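Local coordinates for protein putative methyltransferase (Porphyromonas gingivalis, PDB 3LL7) that probably transfers methyl groups to a substrate not yet identified, and carries ferredoxin-like and THUMP-like domains, at residues Met276-Glu279 / Arg280-Ile284; Ala300-Ala304 / Gly305-Thr309; Val231-Gly235 / Glu236-Leu240. All blocks are in the same frame, centred on the assembly; numbering follows the deposited sequence.

In the fold
Contact 3 comes first along the chain: residues 231-235 and 236-240 close the tight hairpin between strands 225-233 and 236-244, in the ten-stranded mixed sheet. Contact 1 follows, on the short helix 276-281 just after strand 272-274 of the same sheet. Contact 2 bridges helices 299-304 and 307-314, in the ferredoxin-like part. The three run in series, neither nesting nor crossing. Contact 2 lies between the others: Ala300 and Lys303 pack on Ala232 and Val237 of contact 3, while Glu279 of contact 1 probably hydrogen-bonds Lys308 N and Thr309 OG1. Contacts 1 and 3 stay about 11 Å apart at their nearest atoms, so the 300-309 segment links them.

Contact 1: residues Met276-Glu279 / Arg280-Ile284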
loop_
_atom_site.group_PDB
_atom_site.type_symbol
_atom_site.label_atom_id
_atom_site.label_comp_id
_atom_site.label_asym_id
_atom_site.label_seq_id
_atom_site.Cartn_x
_atom_site.Cartn_y
_atom_site.Cartn_z
HETATM N N MSE A 276 -6.736 12.518 -15.230
HETATM C CA MSE A 276 -8.146 12.736 -15.011
HETATM C C MSE A 276 -8.775 13.373 -16.252
HETATM O O MSE A 276 -9.941 13.084 -16.571
HETATM C CB MSE A 276 -8.392 13.617 -13.786
HETATM C CG MSE A 276 -8.213 12.866 -12.465
HETATM SE SE MSE A 276 -9.092 11.104 -12.444
HETATM C CE MSE A 276 -10.953 11.524 -12.757
ATOM N N GLU A 277 -8.005 14.226 -16.939
ATOM C CA GLU A 277 -8.472 14.871 -18.168
ATOM C C GLU A 277 -8.848 13.810 -19.197
ATOM O O GLU A 277 -9.883 13.925 -19.868
ATOM C CB GLU A 277 -7.412 15.796 -18.768
ATOM C CG GLU A 277 -7.863 16.442 -20.060
ATOM C CD GLU A 277 -6.813 17.322 -20.682
ATOM O OE1 GLU A 277 -5.612 17.063 -20.507
ATOM O OE2 GLU A 277 -7.200 18.294 -21.358
ATOM N N GLU A 278 -7.975 12.809 -19.348
ATOM C CA GLU A 278 -8.233 11.710 -20.282
ATOM C C GLU A 278 -9.475 10.965 -19.859
ATOM O O GLU A 278 -10.393 10.773 -20.667
ATOM C CB GLU A 278 -7.021 10.762 -20.369
ATOM C CG GLU A 278 -7.268 9.519 -21.232
ATOM C CD GLU A 278 -6.060 8.609 -21.231
ATOM O OE1 GLU A 278 -5.210 8.752 -20.304
ATOM O OE2 GLU A 278 -5.949 7.773 -22.148
ATOM N N GLU A 279 -9.534 10.538 -18.595
ATOM C CA GLU A 279 -10.719 9.838 -18.077
ATOM C C GLU A 279 -12.016 10.590 -18.352
ATOM O O GLU A 279 -12.992 9.996 -18.749
ATOM C CB GLU A 279 -10.586 9.575 -16.571
ATOM C CG GLU A 279 -11.786 8.868 -15.885
ATOM C CD GLU A 279 -12.053 7.424 -16.341
ATOM O OE1 GLU A 279 -11.153 6.779 -16.929
ATOM O OE2 GLU A 279 -13.167 6.900 -16.058
ATOM N N ARG A 280 -11.996 11.903 -18.135
ATOM C CA ARG A 280 -13.217 12.708 -18.297
ATOM C C ARG A 280 -13.615 12.940 -19.756
ATOM O O ARG A 280 -14.798 13.045 -20.061
ATOM C CB ARG A 280 -13.011 14.056 -17.607
ATOM C CG ARG A 280 -13.247 13.941 -16.118
ATOM C CD ARG A 280 -12.542 15.019 -15.308
ATOM N NE ARG A 280 -12.376 14.533 -13.943
ATOM C CZ ARG A 280 -11.974 15.268 -12.916
ATOM N NH1 ARG A 280 -11.702 16.559 -13.078
ATOM N NH2 ARG A 280 -11.860 14.707 -11.719
ATOM N N SER A 281 -12.602 13.003 -20.622
ATOM C CA SER A 281 -12.737 13.353 -22.047
ATOM C C SER A 281 -13.211 12.210 -22.945
ATOM O O SER A 281 -13.823 12.437 -23.984
ATOM C CB SER A 281 -11.402 13.867 -22.583
ATOM O OG SER A 281 -10.543 12.801 -22.961
ATOM N N ILE A 282 -12.893 10.984 -22.546
ATOM C CA ILE A 282 -13.308 9.769 -23.230
ATOM C C ILE A 282 -14.793 9.476 -23.018
ATOM O O ILE A 282 -15.344 9.766 -21.949
ATOM C CB ILE A 282 -12.482 8.577 -22.626
ATOM C CG1 ILE A 282 -11.046 8.631 -23.174
ATOM C CG2 ILE A 282 -13.177 7.214 -22.835
ATOM C CD1 ILE A 282 -10.109 7.608 -22.387
ATOM N N SER A 283 -15.425 8.866 -24.013
ATOM C CA SER A 283 -16.736 8.276 -23.810
ATOM C C SER A 283 -16.701 6.911 -24.442
ATOM O O SER A 283 -16.052 6.720 -25.493
ATOM C CB SER A 283 -17.844 9.119 -24.451
ATOM O OG SER A 283 -17.731 10.439 -23.971
ATOM N N ILE A 284 -17.400 5.980 -23.806
ATOM C CA ILE A 284 -17.428 4.598 -24.244
ATOM C C ILE A 284 -18.881 4.067 -24.360
ATOM O O ILE A 284 -19.775 4.591 -23.707
ATOM C CB ILE A 284 -16.534 3.710 -23.311
ATOM C CG1 ILE A 284 -17.077 3.723 -21.870
ATOM C CG2 ILE A 284 -15.052 4.114 -23.386
ATOM C CD1 ILE A 284 -16.433 2.718 -20.912
#
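Helical backbone bonds join Met276 to Arg280 and Glu278 to Ile282, at 2.8 Å from Arg280 N to Met276 O and 3.1 Å from Ile282 N to Glu278 O. In one of the two conformers of Ser281, OG also reaches Glu278 O (3.1 Å), coming well off the carbonyl axis (C=O...OG 115°).

Van der Waals contact comes from the aliphatic atoms of Met276, a selenomethionine. Its CB stands 4.0 Å above the centre of the Arg280 guanidinium, and bends at chi2 (-46°) and chi3 (-60°) curl Met276 CE back to 3.5 Å from Arg280 NH2. Arg280 also forms a cation-pi contact with Trp216. Two residues further along, Glu278 and Ile282 run side by side, pointing the same way, with Glu278 CG 3.6 Å from Ile282 CD1.

The acidic ends turn to outside partners: Glu277 to Lys255, Glu278 to Arg313, and buried Glu279 to Thr309 and Lys308 N. The bond from Ile282 N to Glu278 O thus closes the last turn just where Ile282 leaves helical geometry, Ser281 OG adding a second donor in one conformer only, while the carboxylates are left to tie this short helix to its surroundings, chiefly helix 307-314.

Contact 2: residues Ala300-Ala304 / Gly305-Thr309; sequences ALLKA and GAFKT
Leu301 O accepts two amides as helix 299-304 ends: Gly305 N at 3.1 Å and, weakly, Ala306 N at 3.4 Å. A further weak bond runs from Gly305 N to Leu302 O, so the amide of Gly305 is shared between two carbonyls of the final turn. Gly305 is the first residue to leave helical geometry, and it does so with positive phi (83°). Glycine suits the place, because a beta carbon here would collide with Ala304 O. Ala306 then forms the centre of an inverse gamma turn, closed by a weak bond from Phe307 N to Gly305 O, and the chain passes on into helix 307-314.

The side chains follow this bend. Leu301 and Ala306 meet methyl to methyl, Leu301 CD2 lying 3.7 Å from Ala306 CB; the small alanine fits a buried position that also packs against Phe274 of strand 272-274. On Phe307, CG lies anti to the carbonyl carbon (chi1 -56°), which brings the ring back over the bend, with Gly305 CA 3.8 Å above the plane of the Phe307 ring, offset toward its rim. Phe307 CE1 approaches Leu302 CD2 at 4.0 Å, the two side chains crossing at about a right angle. Leu302 O comes obliquely to the same ring, 3.6 Å from Phe307 CZ. Beyond the segments, the ring stacks with His324, and Phe307 O is bonded by Tyr326 OH.

The hydrogen bonds crossing this junction are all from backbone amides, two of the three being weak, so the shape of the bend probably depends also on the positive phi of Gly305 and on hydrocarbon packing: Leu301 with Ala306 toward the sheet, and Phe307 folded against glycine and Leu302.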
loop_
_atom_site.group_PDB
_atom_site.type_symbol
_atom_site.label_atom_id
_atom_site.label_comp_id
_atom_site.label_asym_id
_atom_site.label_seq_id
_atom_site.Cartn_x
_atom_site.Cartn_y
_atom_site.Cartn_z
ATOM N N ALA A 300 -6.132 -1.091 -7.415
ATOM C CA ALA A 300 -5.438 0.184 -7.654
ATOM C C ALA A 300 -6.107 0.919 -8.816
ATOM O O ALA A 300 -6.262 2.158 -8.766
ATOM C CB ALA A 300 -3.939 -0.038 -7.928
ATOM N N LEU A 301 -6.502 0.184 -9.853
ATOM C CA LEU A 301 -7.254 0.810 -10.953
ATOM C C LEU A 301 -8.564 1.434 -10.477
ATOM O O LEU A 301 -8.905 2.538 -10.852
ATOM C CB LEU A 301 -7.560 -0.166 -12.072
ATOM C CG LEU A 301 -6.399 -0.237 -13.063
ATOM C CD1 LEU A 301 -6.600 -1.406 -13.943
ATOM C CD2 LEU A 301 -6.289 1.067 -13.919
ATOM N N LEU A 302 -9.295 0.674 -9.656
ATOM C CA LEU A 302 -10.544 1.149 -9.075
ATOM C C LEU A 302 -10.358 2.418 -8.240
ATOM O O LEU A 302 -11.108 3.377 -8.395
ATOM C CB LEU A 302 -11.185 0.031 -8.228
ATOM C CG LEU A 302 -11.736 -1.165 -9.016
ATOM C CD1 LEU A 302 -12.143 -2.298 -8.036
ATOM C CD2 LEU A 302 -12.891 -0.764 -9.903
ATOM N N LYS A 303 -9.362 2.415 -7.360
ATOM C CA LYS A 303 -9.103 3.570 -6.510
ATOM C C LYS A 303 -8.672 4.790 -7.345
ATOM O O LYS A 303 -9.044 5.915 -7.017
ATOM C CB LYS A 303 -8.013 3.231 -5.486
ATOM C CG LYS A 303 -7.531 4.443 -4.666
ATOM C CD LYS A 303 -8.616 5.014 -3.730
ATOM C CE LYS A 303 -8.127 6.264 -3.032
ATOM N NZ LYS A 303 -9.153 6.815 -2.079
ATOM N N ALA A 304 -7.864 4.560 -8.393
ATOM C CA ALA A 304 -7.359 5.656 -9.261
ATOM C C ALA A 304 -8.480 6.275 -10.085
ATOM O O ALA A 304 -8.384 7.414 -10.499
ATOM C CB ALA A 304 -6.248 5.123 -10.208
ATOM N N GLY A 305 -9.518 5.481 -10.332
ATOM C CA GLY A 305 -10.703 5.905 -11.070
ATOM C C GLY A 305 -10.599 5.848 -12.583
ATOM O O GLY A 305 -11.309 6.606 -13.268
ATOM N N ALA A 306 -9.766 4.951 -13.109
ATOM C CA ALA A 306 -9.585 4.799 -14.560
ATOM C C ALA A 306 -10.704 3.926 -15.177
ATOM O O ALA A 306 -10.424 3.049 -15.994
ATOM C CB ALA A 306 -8.199 4.146 -14.862
ATOM N N PHE A 307 -11.952 4.196 -14.810
ATOM C CA PHE A 307 -13.086 3.320 -15.176
ATOM C C PHE A 307 -13.285 3.227 -16.695
ATOM O O PHE A 307 -13.392 2.112 -17.273
ATOM C CB PHE A 307 -14.364 3.853 -14.511
ATOM C CG PHE A 307 -14.271 4.006 -12.985
ATOM C CD1 PHE A 307 -13.911 2.925 -12.162
ATOM C CD2 PHE A 307 -14.580 5.221 -12.385
ATOM C CE1 PHE A 307 -13.834 3.063 -10.752
ATOM C CE2 PHE A 307 -14.503 5.388 -10.967
ATOM C CZ PHE A 307 -14.127 4.297 -10.159
ATOM N N LYS A 308 -13.337 4.388 -17.342
ATOM C CA LYS A 308 -13.508 4.471 -18.784
ATOM C C LYS A 308 -12.198 4.266 -19.520
ATOM O O LYS A 308 -12.162 3.611 -20.579
ATOM C CB LYS A 308 -14.130 5.818 -19.150
ATOM C CG LYS A 308 -15.511 5.995 -18.552
ATOM C CD LYS A 308 -15.767 7.492 -18.276
ATOM C CE LYS A 308 -15.822 8.306 -19.510
ATOM N NZ LYS A 308 -15.841 9.809 -19.206
ATOM N N THR A 309 -11.109 4.830 -18.977
ATOM C CA THR A 309 -9.825 4.754 -19.675
ATOM C C THR A 309 -9.378 3.300 -19.928
ATOM O O THR A 309 -8.838 2.997 -20.981
ATOM C CB THR A 309 -8.746 5.535 -18.908
ATOM O OG1 THR A 309 -9.211 6.891 -18.741
ATOM C CG2 THR A 309 -7.453 5.634 -19.718
#

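Contact 3: residues Val231-Gly235 / Glu236-Leu240; sequences VAAHG and EVKEL
Val231 O receives two amides of the returning strand, Lys238 N at 2.8 Å and, weakly, Glu239 N at 3.4 Å, while Val231 N bonds straight to Glu239 O at 3.0 Å (165° at the hydrogen). On the buried side, Val231 CB rests 4.1 Å from Glu239 CG, and Glu239 sends its carboxylate out of the hairpin to a salt bridge with Lys87. The beta-branched valine suits the extended strand and packs on Tyr86, Ile261 and Leu263. The backbones close in at the non-hydrogen-bonded pair of Ala232 and Val237, where small Ala232 fits; both also meet helix 299-304. Next to this pair, Ala232 CA makes a CA-H...O contact with Glu236 O at 3.2 Å.

Lys238 and Glu239 both face Val231, which makes this a classic beta bulge in an antiparallel hairpin whose tip, Ala233 to Glu236, is a type I' turn, closed by backbone bonds in both directions between those two residues. The turn places His234 and Gly235 at positive phi; at Gly235 a beta carbon would be jammed against the preceding carbonyl oxygen, so glycine fits.

The tip is the more open side: His234, Gly235 and Glu236 are exposed, though His234 still touches Val82 of helix 81-86. Lys238 bends at chi2 (-56°) and runs back toward the turn, Lys238 CE passing Ala233 O at 3.5 Å. Lys238 CE also meets the edge of the His234 ring, 4.1 Å from His234 CD2. Lys238 NZ ends in a salt bridge to Glu236 OE2 at 2.6 Å, met on the anti side of the carboxylate and somewhat out of its plane.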
loop_
_atom_site.group_PDB
_atom_site.type_symbol
_atom_site.label_atom_id
_atom_site.label_comp_id
_atom_site.label_asym_id
_atom_site.label_seq_id
_atom_site.Cartn_x
_atom_site.Cartn_y
_atom_site.Cartn_z
ATOM N N VAL A 231 -0.793 2.592 -5.203
ATOM C CA VAL A 231 0.020 1.356 -5.124
ATOM C C VAL A 231 -0.703 0.248 -4.358
ATOM O O VAL A 231 -0.960 0.384 -3.143
ATOM C CB VAL A 231 1.400 1.647 -4.464
ATOM C CG1 VAL A 231 2.268 0.383 -4.418
ATOM C CG2 VAL A 231 2.138 2.794 -5.219
ATOM N N ALA A 232 -1.017 -0.840 -5.054
ATOM C CA ALA A 232 -1.600 -2.009 -4.406
ATOM C C ALA A 232 -0.549 -3.125 -4.244
ATOM O O ALA A 232 0.373 -3.236 -5.067
ATOM C CB ALA A 232 -2.792 -2.518 -5.189
ATOM N N ALA A 233 -0.700 -3.893 -3.166
ATOM C CA ALA A 233 0.091 -5.108 -2.852
ATOM C C ALA A 233 -0.810 -6.048 -2.056
ATOM O O ALA A 233 -1.667 -5.597 -1.287
ATOM C CB ALA A 233 1.333 -4.752 -2.046
ATOM N N HIS A 234 -0.626 -7.357 -2.223
ATOM C CA HIS A 234 -1.419 -8.355 -1.470
ATOM C C HIS A 234 -2.929 -8.235 -1.732
ATOM O O HIS A 234 -3.749 -8.526 -0.858
ATOM C CB HIS A 234 -1.123 -8.269 0.036
ATOM C CG HIS A 234 0.340 -8.305 0.365
ATOM N ND1 HIS A 234 1.092 -9.459 0.290
ATOM C CD2 HIS A 234 1.190 -7.326 0.756
ATOM C CE1 HIS A 234 2.343 -9.192 0.623
ATOM N NE2 HIS A 234 2.431 -7.903 0.902
ATOM N N GLY A 235 -3.283 -7.789 -2.934
ATOM C CA GLY A 235 -4.676 -7.629 -3.317
ATOM C C GLY A 235 -5.389 -6.352 -2.891
ATOM O O GLY A 235 -6.597 -6.247 -3.094
ATOM N N GLU A 236 -4.680 -5.386 -2.294
ATOM C CA GLU A 236 -5.359 -4.203 -1.770
ATOM C C GLU A 236 -4.493 -2.973 -1.887
ATOM O O GLU A 236 -3.259 -3.080 -1.857
ATOM C CB GLU A 236 -5.825 -4.390 -0.310
ATOM C CG GLU A 236 -4.734 -4.419 0.730
ATOM C CD GLU A 236 -5.249 -4.433 2.195
ATOM O OE1 GLU A 236 -6.442 -4.699 2.452
ATOM O OE2 GLU A 236 -4.433 -4.179 3.099
ATOM N N VAL A 237 -5.141 -1.814 -1.951
ATOM C CA VAL A 237 -4.402 -0.554 -2.061
ATOM C C VAL A 237 -3.722 -0.315 -0.715
ATOM O O VAL A 237 -4.388 -0.374 0.340
ATOM C CB VAL A 237 -5.300 0.633 -2.449
ATOM C CG1 VAL A 237 -4.478 1.905 -2.510
ATOM C CG2 VAL A 237 -6.000 0.390 -3.836
ATOM N N LYS A 238 -2.412 -0.085 -0.755
ATOM C CA LYS A 238 -1.603 0.093 0.457
ATOM C C LYS A 238 -1.256 1.548 0.700
ATOM O O LYS A 238 -1.158 1.988 1.864
ATOM C CB LYS A 238 -0.292 -0.710 0.347
ATOM C CG LYS A 238 -0.445 -2.229 0.421
ATOM C CD LYS A 238 -1.146 -2.662 1.694
ATOM C CE LYS A 238 -1.139 -4.169 1.831
ATOM N NZ LYS A 238 -1.864 -4.569 3.070
ATOM N N GLU A 239 -1.056 2.318 -0.371
ATOM C CA GLU A 239 -0.664 3.706 -0.203
ATOM C C GLU A 239 -0.858 4.509 -1.491
ATOM O O GLU A 239 -0.932 3.957 -2.577
ATOM C CB GLU A 239 0.810 3.802 0.241
ATOM C CG GLU A 239 1.798 3.260 -0.761
ATOM C CD GLU A 239 3.163 2.910 -0.135
ATOM O OE1 GLU A 239 3.192 2.278 0.948
ATOM O OE2 GLU A 239 4.198 3.239 -0.752
ATOM N N LEU A 240 -0.927 5.821 -1.347
ATOM C CA LEU A 240 -0.776 6.705 -2.482
ATOM C C LEU A 240 0.586 7.379 -2.309
ATOM O O LEU A 240 1.030 7.631 -1.180
ATOM C CB LEU A 240 -1.854 7.777 -2.492
ATOM C CG LEU A 240 -3.316 7.414 -2.341
ATOM C CD1 LEU A 240 -4.093 8.588 -2.882
ATOM C CD2 LEU A 240 -3.723 6.127 -3.063
#